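PDB 5OJ5: photosystem II assembly protein Ycf48 from Thermosynechococcus elongatus, which binds the C-terminal extension of the D1 precursor and probably assists early photosystem II assembly and the replacement of photodamaged D1. Local coordinates for residues V311-D324 with I328-T340. Residues are numbered along the deposited sequence; the frame is centred on the assembly and turned at random. Where two conformers were deposited one is given.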
# COMPACT_ATOMS: atom_id res chain seq x y z
N VAL A 311 16.83 -11.38 5.88
CA VAL A 311 16.72 -10.62 4.63
C VAL A 311 17.13 -9.17 4.92
O VAL A 311 16.47 -8.51 5.73
CB VAL A 311 15.30 -10.69 4.04
CG1 VAL A 311 15.16 -9.86 2.73
CG2 VAL A 311 14.86 -12.13 3.80
N PRO A 312 18.15 -8.63 4.22
CA PRO A 312 18.62 -7.25 4.56
C PRO A 312 17.73 -6.17 3.98
O PRO A 312 18.09 -5.47 3.02
CB PRO A 312 20.02 -7.23 3.93
CG PRO A 312 19.90 -8.10 2.74
CD PRO A 312 18.98 -9.24 3.16
N SER A 313 16.55 -6.00 4.58
CA SER A 313 15.58 -5.06 4.04
C SER A 313 14.57 -4.67 5.11
O SER A 313 14.17 -5.51 5.95
CB SER A 313 14.86 -5.71 2.86
OG SER A 313 14.01 -4.79 2.19
N ASN A 314 14.13 -3.41 5.04
CA ASN A 314 12.86 -3.04 5.64
C ASN A 314 11.73 -3.62 4.79
O ASN A 314 11.85 -3.77 3.56
CB ASN A 314 12.71 -1.52 5.67
CG ASN A 314 13.82 -0.84 6.43
OD1 ASN A 314 14.35 -1.38 7.40
ND2 ASN A 314 14.13 0.39 6.03
N PHE A 315 10.62 -3.94 5.41
CA PHE A 315 9.46 -4.48 4.72
C PHE A 315 8.35 -3.43 4.81
O PHE A 315 7.77 -3.21 5.88
CB PHE A 315 9.05 -5.81 5.31
CG PHE A 315 10.06 -6.86 5.12
CD1 PHE A 315 10.65 -7.09 3.89
CD2 PHE A 315 10.38 -7.67 6.22
CE1 PHE A 315 11.60 -8.13 3.74
CE2 PHE A 315 11.28 -8.68 6.09
CZ PHE A 315 11.89 -8.91 4.86
N TYR A 316 8.12 -2.71 3.71
CA TYR A 316 7.36 -1.45 3.65
C TYR A 316 5.89 -1.63 3.44
O TYR A 316 5.11 -0.76 3.84
CB TYR A 316 7.79 -0.54 2.46
CG TYR A 316 9.17 -0.01 2.66
CD1 TYR A 316 9.42 1.05 3.53
CD2 TYR A 316 10.25 -0.64 2.06
CE1 TYR A 316 10.72 1.53 3.73
CE2 TYR A 316 11.52 -0.21 2.27
CZ TYR A 316 11.76 0.88 3.10
OH TYR A 316 13.05 1.30 3.29
N LYS A 317 5.50 -2.66 2.69
CA LYS A 317 4.13 -2.76 2.17
C LYS A 317 3.78 -4.23 2.06
O LYS A 317 4.58 -4.98 1.53
CB LYS A 317 4.04 -2.09 0.78
CG LYS A 317 2.62 -1.74 0.32
CD LYS A 317 2.67 -0.58 -0.72
CE LYS A 317 1.34 -0.34 -1.38
NZ LYS A 317 0.23 -0.08 -0.42
N ILE A 318 2.60 -4.60 2.53
CA ILE A 318 2.08 -5.95 2.37
C ILE A 318 0.85 -5.87 1.47
O ILE A 318 -0.08 -5.12 1.78
CB ILE A 318 1.65 -6.54 3.73
CG1 ILE A 318 2.77 -6.49 4.79
CG2 ILE A 318 1.10 -7.98 3.51
CD1 ILE A 318 2.18 -6.64 6.20
N LEU A 319 0.82 -6.66 0.41
CA LEU A 319 -0.30 -6.66 -0.54
C LEU A 319 -0.81 -8.09 -0.66
O LEU A 319 -0.12 -8.93 -1.23
CB LEU A 319 0.16 -6.14 -1.90
CG LEU A 319 0.57 -4.67 -1.92
CD1 LEU A 319 1.09 -4.27 -3.27
CD2 LEU A 319 -0.63 -3.73 -1.60
N PHE A 320 -2.01 -8.35 -0.19
CA PHE A 320 -2.67 -9.64 -0.42
C PHE A 320 -3.68 -9.45 -1.53
O PHE A 320 -4.51 -8.55 -1.47
CB PHE A 320 -3.36 -10.17 0.83
CG PHE A 320 -2.39 -10.77 1.81
CD1 PHE A 320 -1.77 -11.96 1.52
CD2 PHE A 320 -2.11 -10.14 3.03
CE1 PHE A 320 -0.87 -12.52 2.43
CE2 PHE A 320 -1.22 -10.69 3.91
CZ PHE A 320 -0.61 -11.87 3.61
N PHE A 321 -3.61 -10.29 -2.52
CA PHE A 321 -4.58 -10.32 -3.61
C PHE A 321 -5.67 -11.35 -3.40
O PHE A 321 -6.78 -11.18 -3.91
CB PHE A 321 -3.85 -10.52 -4.95
CG PHE A 321 -2.96 -9.37 -5.25
CD1 PHE A 321 -3.51 -8.20 -5.78
CD2 PHE A 321 -1.61 -9.38 -4.92
CE1 PHE A 321 -2.73 -7.08 -5.99
CE2 PHE A 321 -0.82 -8.22 -5.12
CZ PHE A 321 -1.40 -7.09 -5.66
N SER A 322 -5.38 -12.36 -2.63
CA SER A 322 -6.35 -13.36 -2.20
C SER A 322 -5.70 -14.09 -1.05
O SER A 322 -4.53 -13.85 -0.75
CB SER A 322 -6.60 -14.33 -3.34
OG SER A 322 -5.52 -15.23 -3.48
N PRO A 323 -6.39 -15.03 -0.39
CA PRO A 323 -5.73 -15.77 0.69
C PRO A 323 -4.55 -16.61 0.27
O PRO A 323 -3.81 -17.05 1.15
CB PRO A 323 -6.86 -16.61 1.29
CG PRO A 323 -8.07 -15.75 1.07
CD PRO A 323 -7.85 -15.19 -0.33
N ASP A 324 -4.32 -16.89 -1.00
CA ASP A 324 -3.09 -17.61 -1.32
C ASP A 324 -2.21 -16.86 -2.31
O ASP A 324 -1.38 -17.47 -2.99
CB ASP A 324 -3.34 -19.05 -1.77
CG ASP A 324 -3.85 -19.11 -3.17
OD1 ASP A 324 -4.41 -18.10 -3.62
OD2 ASP A 324 -3.75 -20.18 -3.79
N ILE A 328 5.21 -8.87 -0.28
CA ILE A 328 5.73 -7.82 0.60
C ILE A 328 6.84 -7.11 -0.15
O ILE A 328 7.73 -7.74 -0.72
CB ILE A 328 6.24 -8.40 1.91
CG1 ILE A 328 5.03 -9.00 2.65
CG2 ILE A 328 6.91 -7.34 2.74
CD1 ILE A 328 5.34 -9.69 3.95
N LEU A 329 6.75 -5.79 -0.19
CA LEU A 329 7.73 -4.94 -0.85
C LEU A 329 8.87 -4.59 0.12
O LEU A 329 8.63 -4.04 1.20
CB LEU A 329 7.08 -3.67 -1.41
CG LEU A 329 5.82 -3.85 -2.24
CD1 LEU A 329 5.35 -2.53 -2.79
CD2 LEU A 329 5.94 -4.80 -3.39
N GLY A 330 10.08 -4.98 -0.25
CA GLY A 330 11.29 -4.62 0.44
C GLY A 330 12.02 -3.49 -0.25
O GLY A 330 11.46 -2.81 -1.12
N GLN A 331 13.29 -3.34 0.04
CA GLN A 331 14.14 -2.32 -0.57
C GLN A 331 14.93 -2.94 -1.69
O GLN A 331 15.14 -4.14 -1.73
CB GLN A 331 15.12 -1.76 0.46
CG GLN A 331 14.49 -1.16 1.66
CD GLN A 331 15.47 -0.87 2.74
OE1 GLN A 331 15.66 -1.65 3.64
NE2 GLN A 331 16.15 0.28 2.64
N LYS A 332 15.39 -2.10 -2.61
CA LYS A 332 16.41 -2.51 -3.55
C LYS A 332 15.99 -3.72 -4.38
O LYS A 332 16.78 -4.62 -4.66
CB LYS A 332 17.75 -2.75 -2.86
CG LYS A 332 18.07 -4.13 -2.22
CD LYS A 332 19.34 -4.19 -1.37
CE LYS A 332 19.31 -5.49 -0.66
NZ LYS A 332 20.52 -6.11 -1.15
N GLY A 333 14.73 -3.75 -4.78
CA GLY A 333 14.25 -4.83 -5.63
C GLY A 333 13.89 -6.11 -4.93
O GLY A 333 13.57 -7.10 -5.61
N ILE A 334 13.92 -6.14 -3.62
CA ILE A 334 13.54 -7.33 -2.88
C ILE A 334 12.02 -7.40 -2.76
O ILE A 334 11.35 -6.40 -2.44
CB ILE A 334 14.18 -7.30 -1.49
CG1 ILE A 334 15.72 -7.44 -1.64
CG2 ILE A 334 13.57 -8.40 -0.58
CD1 ILE A 334 16.48 -7.19 -0.39
N LEU A 335 11.49 -8.58 -3.04
CA LEU A 335 10.10 -8.94 -2.89
C LEU A 335 10.02 -10.17 -1.99
O LEU A 335 10.84 -11.05 -2.14
CB LEU A 335 9.69 -9.24 -4.34
CG LEU A 335 8.22 -9.40 -4.60
CD1 LEU A 335 7.45 -8.15 -4.19
CD2 LEU A 335 8.02 -9.67 -6.10
N LEU A 336 9.01 -10.28 -1.14
CA LEU A 336 8.65 -11.59 -0.61
C LEU A 336 7.35 -12.01 -1.27
O LEU A 336 6.44 -11.18 -1.46
CB LEU A 336 8.44 -11.56 0.90
CG LEU A 336 9.55 -10.93 1.73
CD1 LEU A 336 9.15 -10.97 3.23
CD2 LEU A 336 10.86 -11.55 1.45
N ARG A 337 7.23 -13.30 -1.60
CA ARG A 337 6.05 -13.87 -2.25
C ARG A 337 5.45 -14.94 -1.34
O ARG A 337 6.17 -15.81 -0.82
CB ARG A 337 6.41 -14.48 -3.60
CG ARG A 337 5.20 -15.07 -4.33
CD ARG A 337 5.61 -15.54 -5.72
NE ARG A 337 6.25 -16.84 -5.65
CZ ARG A 337 5.61 -18.01 -5.71
NH1 ARG A 337 4.30 -18.06 -5.83
NH2 ARG A 337 6.28 -19.13 -5.60
N TYR A 338 4.14 -14.89 -1.16
CA TYR A 338 3.43 -15.83 -0.28
C TYR A 338 3.28 -17.18 -0.99
O TYR A 338 2.80 -17.23 -2.12
CB TYR A 338 2.04 -15.28 0.06
CG TYR A 338 1.34 -16.12 1.09
CD1 TYR A 338 1.51 -15.86 2.43
CD2 TYR A 338 0.52 -17.19 0.72
CE1 TYR A 338 0.91 -16.65 3.40
CE2 TYR A 338 -0.10 -17.98 1.70
CZ TYR A 338 0.12 -17.69 3.02
OH TYR A 338 -0.48 -18.48 3.99
N VAL A 339 3.68 -18.25 -0.31
CA VAL A 339 3.60 -19.61 -0.83
C VAL A 339 2.81 -20.45 0.19
O VAL A 339 3.29 -20.69 1.32
CB VAL A 339 5.00 -20.20 -1.05
CG1 VAL A 339 4.87 -21.63 -1.55
CG2 VAL A 339 5.78 -19.34 -2.04
N THR A 340 1.62 -20.88 -0.19
CA THR A 340 0.80 -21.70 0.70
C THR A 340 1.56 -22.97 1.11
O THR A 340 2.21 -23.61 0.29
CB THR A 340 -0.46 -22.11 -0.04
OG1 THR A 340 -1.12 -20.93 -0.52
CG2 THR A 340 -1.42 -22.88 0.87
O HOH W 1 -3.05 -20.09 1.28
O HOH W 2 0.82 -19.10 -2.71
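Gln-331, first residue of the type I' turn to Ile-334, reaches over to the loop of Ser-313 and Asn-314. Gln-331 CB lies 3.7 Å from Ser-313 OG, the atom that accepts the Gln-331 backbone N-H (2.7 Å) while donating to Asn-314 O. The close approach of CG to the Tyr-316 ring edge is doubtful. Beyond it the extended chain brings CD near Asn-314 N and Gln-331 OE1 to Asn-314 N at 2.7 Å; the bond is almost straight at hydrogen (174°), though the donor stands 23° off the carbonyl plane. The two side-chain amides are nearly parallel, 6° apart, without bonding each other: Asn-314 OD1 accepts from Ala-289 N. Further along, Leu-336 CD1 sits over one face of the Phe-315 ring, 4.0 Å from its centroid, a CH-pi contact, and Ile-328 CG2 touches Phe-315 CB at 3.7 Å. Tyr-316 N to Leu-329 O and Leu-329 N to Lys-317 O, both 2.9 Å, tie the backbones where 317-320 pairs antiparallel with 325-329. The sheet order 47-51, 334-338, 325-329, 317-320 unites an N-terminal strand with three C-terminal ones in one blade, the "velcro" ring closure usual in beta-propellers, here seven-bladed.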